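PDB 4ZOC: Lin1840 protein from Listeria innocua serovar 6a, which probably hydrolyses terminal, non-reducing beta-D-glucosyl residues with release of beta-D-glucose, as a family 3 glycoside hydrolase linked to beta-1,2-glucan breakdown. Local coordinates for residues Ile393-Pro398 against Val432-Thr437; Lys31-Asn36 against Ala66-Gly71. The protein carries 2 engineered substitutions. All blocks are in the same frame, centred on the assembly; numbering follows the deposited sequence.

Contact 1. Residues Ile393-Pro398 against Val432-Thr437; sequences IALVGP and VEVVST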
# COMPACT_ATOMS: atom_id res chain seq x y z
N ILE A 393 25.32 -15.45 33.84
CA ILE A 393 24.22 -15.07 32.95
C ILE A 393 22.91 -15.39 33.63
O ILE A 393 22.63 -16.53 34.04
CB ILE A 393 24.28 -15.87 31.63
CG1 ILE A 393 25.49 -15.42 30.83
CG2 ILE A 393 22.96 -15.63 30.87
CD1 ILE A 393 25.80 -16.29 29.60
N ALA A 394 22.05 -14.40 33.73
CA ALA A 394 20.62 -14.65 33.95
C ALA A 394 19.94 -14.65 32.58
O ALA A 394 19.91 -13.65 31.84
CB ALA A 394 19.99 -13.59 34.85
N LEU A 395 19.39 -15.81 32.27
CA LEU A 395 18.71 -16.08 30.99
C LEU A 395 17.22 -16.00 31.29
O LEU A 395 16.66 -16.83 32.00
CB LEU A 395 19.09 -17.48 30.45
CG LEU A 395 18.27 -17.90 29.23
CD1 LEU A 395 18.43 -17.01 28.02
CD2 LEU A 395 18.63 -19.30 28.86
N VAL A 396 16.56 -14.99 30.78
CA VAL A 396 15.17 -14.81 31.12
C VAL A 396 14.29 -14.56 29.90
O VAL A 396 14.76 -14.02 28.90
CB VAL A 396 14.95 -13.71 32.18
CG1 VAL A 396 15.90 -13.86 33.40
CG2 VAL A 396 15.23 -12.40 31.62
N GLY A 397 13.00 -14.92 30.03
CA GLY A 397 12.04 -14.63 29.02
C GLY A 397 11.42 -15.80 28.31
O GLY A 397 11.68 -16.94 28.64
N PRO A 398 10.55 -15.51 27.34
CA PRO A 398 9.80 -16.58 26.68
C PRO A 398 10.55 -17.47 25.73
O PRO A 398 10.06 -18.60 25.50
CB PRO A 398 8.68 -15.84 25.99
CG PRO A 398 9.19 -14.47 25.77
CD PRO A 398 10.08 -14.19 26.94
N VAL A 432 24.64 -20.19 34.58
CA VAL A 432 23.40 -19.70 33.99
C VAL A 432 22.28 -19.97 34.97
O VAL A 432 22.11 -21.08 35.49
CB VAL A 432 23.08 -20.31 32.61
CG1 VAL A 432 21.89 -19.63 31.97
CG2 VAL A 432 24.26 -20.29 31.67
N GLU A 433 21.53 -18.92 35.30
CA GLU A 433 20.30 -19.06 36.04
C GLU A 433 19.16 -18.63 35.12
O GLU A 433 19.20 -17.55 34.59
CB GLU A 433 20.36 -18.11 37.19
CG GLU A 433 19.52 -18.45 38.36
CD GLU A 433 20.12 -17.81 39.64
OE1 GLU A 433 19.46 -17.00 40.22
OE2 GLU A 433 21.23 -18.15 40.09
N VAL A 434 18.12 -19.44 35.06
CA VAL A 434 17.12 -19.32 34.04
C VAL A 434 15.80 -19.02 34.66
O VAL A 434 15.42 -19.64 35.62
CB VAL A 434 17.01 -20.66 33.29
CG1 VAL A 434 15.84 -20.57 32.32
CG2 VAL A 434 18.31 -20.90 32.57
N VAL A 435 15.05 -18.08 34.08
CA VAL A 435 13.67 -17.85 34.45
C VAL A 435 12.86 -17.73 33.15
O VAL A 435 12.95 -16.72 32.45
CB VAL A 435 13.47 -16.54 35.23
CG1 VAL A 435 12.04 -16.35 35.71
CG2 VAL A 435 14.38 -16.47 36.49
N SER A 436 12.05 -18.75 32.87
CA SER A 436 11.17 -18.79 31.72
C SER A 436 9.94 -17.99 32.02
O SER A 436 9.47 -17.97 33.18
CB SER A 436 10.75 -20.25 31.42
OG SER A 436 9.88 -20.31 30.35
N THR A 437 9.42 -17.29 31.03
CA THR A 437 8.17 -16.59 31.16
C THR A 437 7.34 -16.97 29.96
O THR A 437 7.88 -17.57 29.01
CB THR A 437 8.34 -15.05 31.21
OG1 THR A 437 8.93 -14.54 30.00
CG2 THR A 437 9.17 -14.64 32.38
O HOH W 1 11.18 -19.75 28.04
O HOH W 2 7.93 -19.49 26.85

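Contact 2. Residues Lys31-Asn36 against Ala66-Gly71; sequences KGTNKN and ALDMIG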
# COMPACT_ATOMS: atom_id res chain seq x y z
N LYS A 31 -4.33 -45.98 -1.97
CA LYS A 31 -4.05 -47.26 -1.42
C LYS A 31 -2.54 -47.42 -1.12
O LYS A 31 -1.63 -46.93 -1.87
CB LYS A 31 -4.50 -48.32 -2.44
CG LYS A 31 -4.21 -49.75 -2.03
CD LYS A 31 -4.75 -50.65 -3.15
CE LYS A 31 -4.30 -52.09 -2.98
NZ LYS A 31 -4.93 -52.62 -1.75
N GLY A 32 -2.23 -48.12 -0.03
CA GLY A 32 -0.82 -48.43 0.26
C GLY A 32 -0.13 -47.39 1.15
O GLY A 32 1.04 -47.57 1.54
N THR A 33 -0.83 -46.34 1.50
CA THR A 33 -0.31 -45.37 2.45
C THR A 33 -0.02 -46.02 3.81
O THR A 33 -0.63 -47.03 4.18
CB THR A 33 -1.29 -44.18 2.65
OG1 THR A 33 -0.64 -43.20 3.45
CG2 THR A 33 -2.60 -44.62 3.35
N ASN A 34 0.91 -45.49 4.57
CA ASN A 34 1.12 -46.09 5.87
C ASN A 34 0.85 -45.14 7.01
O ASN A 34 1.32 -45.36 8.09
CB ASN A 34 2.52 -46.71 5.98
CG ASN A 34 3.53 -45.72 6.28
OD1 ASN A 34 3.34 -44.53 5.96
ND2 ASN A 34 4.54 -46.11 7.02
N LYS A 35 0.09 -44.08 6.76
CA LYS A 35 -0.25 -43.12 7.80
C LYS A 35 -1.57 -42.42 7.45
O LYS A 35 -1.88 -42.17 6.26
CB LYS A 35 0.89 -42.13 8.02
CG LYS A 35 0.64 -41.11 9.08
CD LYS A 35 1.84 -40.22 9.32
CE LYS A 35 1.57 -39.40 10.58
NZ LYS A 35 2.40 -38.20 10.55
N ASN A 36 -2.36 -42.11 8.48
CA ASN A 36 -3.60 -41.31 8.37
C ASN A 36 -4.67 -42.05 7.57
O ASN A 36 -5.53 -41.41 6.96
CB ASN A 36 -3.32 -39.91 7.79
CG ASN A 36 -2.66 -38.93 8.79
OD1 ASN A 36 -1.71 -38.20 8.45
ND2 ASN A 36 -3.17 -38.87 9.97
N ALA A 66 9.65 -42.27 3.72
CA ALA A 66 10.09 -43.19 2.64
C ALA A 66 9.19 -44.38 2.54
O ALA A 66 8.89 -44.78 1.45
CB ALA A 66 11.50 -43.67 2.88
N LEU A 67 8.71 -44.91 3.67
CA LEU A 67 7.84 -46.09 3.61
C LEU A 67 6.42 -45.74 3.08
O LEU A 67 5.73 -46.57 2.47
CB LEU A 67 7.75 -46.81 4.95
CG LEU A 67 8.50 -48.11 5.22
CD1 LEU A 67 9.89 -48.22 4.60
CD2 LEU A 67 8.59 -48.38 6.72
N ASP A 68 5.97 -44.53 3.39
CA ASP A 68 4.74 -44.00 2.86
C ASP A 68 4.88 -44.00 1.34
O ASP A 68 4.04 -44.57 0.60
CB ASP A 68 4.44 -42.59 3.42
CG ASP A 68 2.95 -42.27 3.48
OD1 ASP A 68 2.09 -43.12 3.15
OD2 ASP A 68 2.62 -41.09 3.83
N MET A 69 5.95 -43.38 0.85
CA MET A 69 6.20 -43.31 -0.59
C MET A 69 6.25 -44.72 -1.23
O MET A 69 5.57 -45.02 -2.23
CB MET A 69 7.49 -42.54 -0.81
CG MET A 69 7.97 -42.40 -2.25
SD MET A 69 8.71 -43.82 -3.05
CE MET A 69 10.36 -43.75 -2.34
N ILE A 70 7.05 -45.59 -0.66
CA ILE A 70 7.24 -46.94 -1.26
C ILE A 70 5.95 -47.72 -1.31
O ILE A 70 5.64 -48.34 -2.35
CB ILE A 70 8.35 -47.73 -0.55
CG1 ILE A 70 9.71 -47.11 -0.82
CG2 ILE A 70 8.34 -49.21 -0.97
CD1 ILE A 70 10.75 -47.46 0.23
N GLY A 71 5.15 -47.64 -0.24
CA GLY A 71 3.87 -48.35 -0.15
C GLY A 71 2.92 -47.84 -1.22
O GLY A 71 2.25 -48.61 -1.90
O HOH W 3 0.04 -40.52 4.82

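Contact 1. Residues Ile393-Pro398 against Val432-Thr437
The two-stranded strip formed by Ile393-Gly397 and Val432-Ser436 carries Ile393, Leu395, Val432 and Val434 on one face and Ala394, Val396, Glu433 and Val435 on the other. Helix 421-426 covers Leu395 and Val434 on the first face, and helix 444-456 packs against Val435 on the second. Strand 459-465 borders the strip along the 393-397 edge, whereas 432-436 is the outermost strand of the sheet within the chain. The strands run parallel, 13° apart, and Ile393 O accepts Glu433 N at 2.9 Å, nearly along its C=O axis. Leu395 turns both its N-H and its C=O to the same edge, giving N to Glu433 O at 2.9 Å and receiving Val435 N at its O, also at 2.9 Å. Gly397 N to Val435 O extends the ladder. Strand 393-397, helix 421-426 and strand 432-436 form a beta-alpha-beta crossover in the C-terminal domain of the family 3 fold. Leu395, with CG anti to the backbone N (chi1 172°), brings CB to 3.8 Å from Val432 CG1, and its CD2 lies alongside Val434 CG2 at 4.1 Å. Beyond the ladder, Thr437 OG1 sits against Pro398 CD at 3.3 Å, and the bond from Thr437 N to Gly397 O is weak. A water lies within hydrogen-bonding distance of both Pro398 O and Thr437 O, close to where the strands end.

Contact 2. Residues Lys31-Asn36 against Ala66-Gly71
The irregular segment Lys31-Asn36 passes the helical segment Ala66-Gly71 with Gly32 and Gly71 backbone to backbone, their CA atoms 4.7 Å apart, and Asn34 beside Asp68. Neither glycine has a side chain to hold the two segments apart, so Gly71 CA reaches Gly32 O in a CH...O contact at 3.4 Å; a CB on either residue would collide with the carbonyl oxygen of the other. The positive phi of Gly32 also suits a residue without a CB. One helix turn earlier, Asp68 sends its carboxylate out to the loop, CG anti to the backbone N (chi1 -152°). Its OD1 takes two hydrogen bonds: Thr33 OG1 donates at 2.7 Å along the syn lone pair, while Asn34 N comes from above the carboxylate plane at 3.0 Å in a nearly straight bond (161°). Thr33 places its hydroxyl there by holding OG1 anti to its own N, so that the side chain runs alongside that of Asp68. Both segments belong to the N-terminal TIM-barrel domain: Lys31-Asn36 lies in the loop between strand 23-25 and helix 37-47, and Ala66-Gly71 opens helix 66-79, which follows strand 59-61. The other carboxylate oxygen, OD2, is hydrogen-bonded to Ser64 OG just before the helix. A water donates to Asp68 OD2 at 2.8 Å. The same water donates to Lys35 O, tying the loop backbone to the carboxylate. With both oxygens engaged, the buried carboxylate is held in its rotation and would be expected to stay ionised. The Asn34 side chain lies obliquely across Asp68, its amide plane turned 40° from the carboxylate, and extends as far as Leu67 CB.

In the fold
Contact 1 and contact 2 belong to different domains, their centres 43 Å apart and their nearest atoms about 26 Å, so neither touches the other. Contact 1 is the more buried: it joins neighbouring strands of one sheet by repeated backbone bonds, with aliphatic packing beneath the covering helices. Contact 2 is a surface contact between a loop and the start of a helix, smaller at 255 Å² against 460 Å², and depends on a single carboxylate and a close glycine pair. Water takes part in both, lying between backbone carbonyls near the strand ends in contact 1 and linking a side chain to the loop in contact 2. Both lie away from the annotated sites.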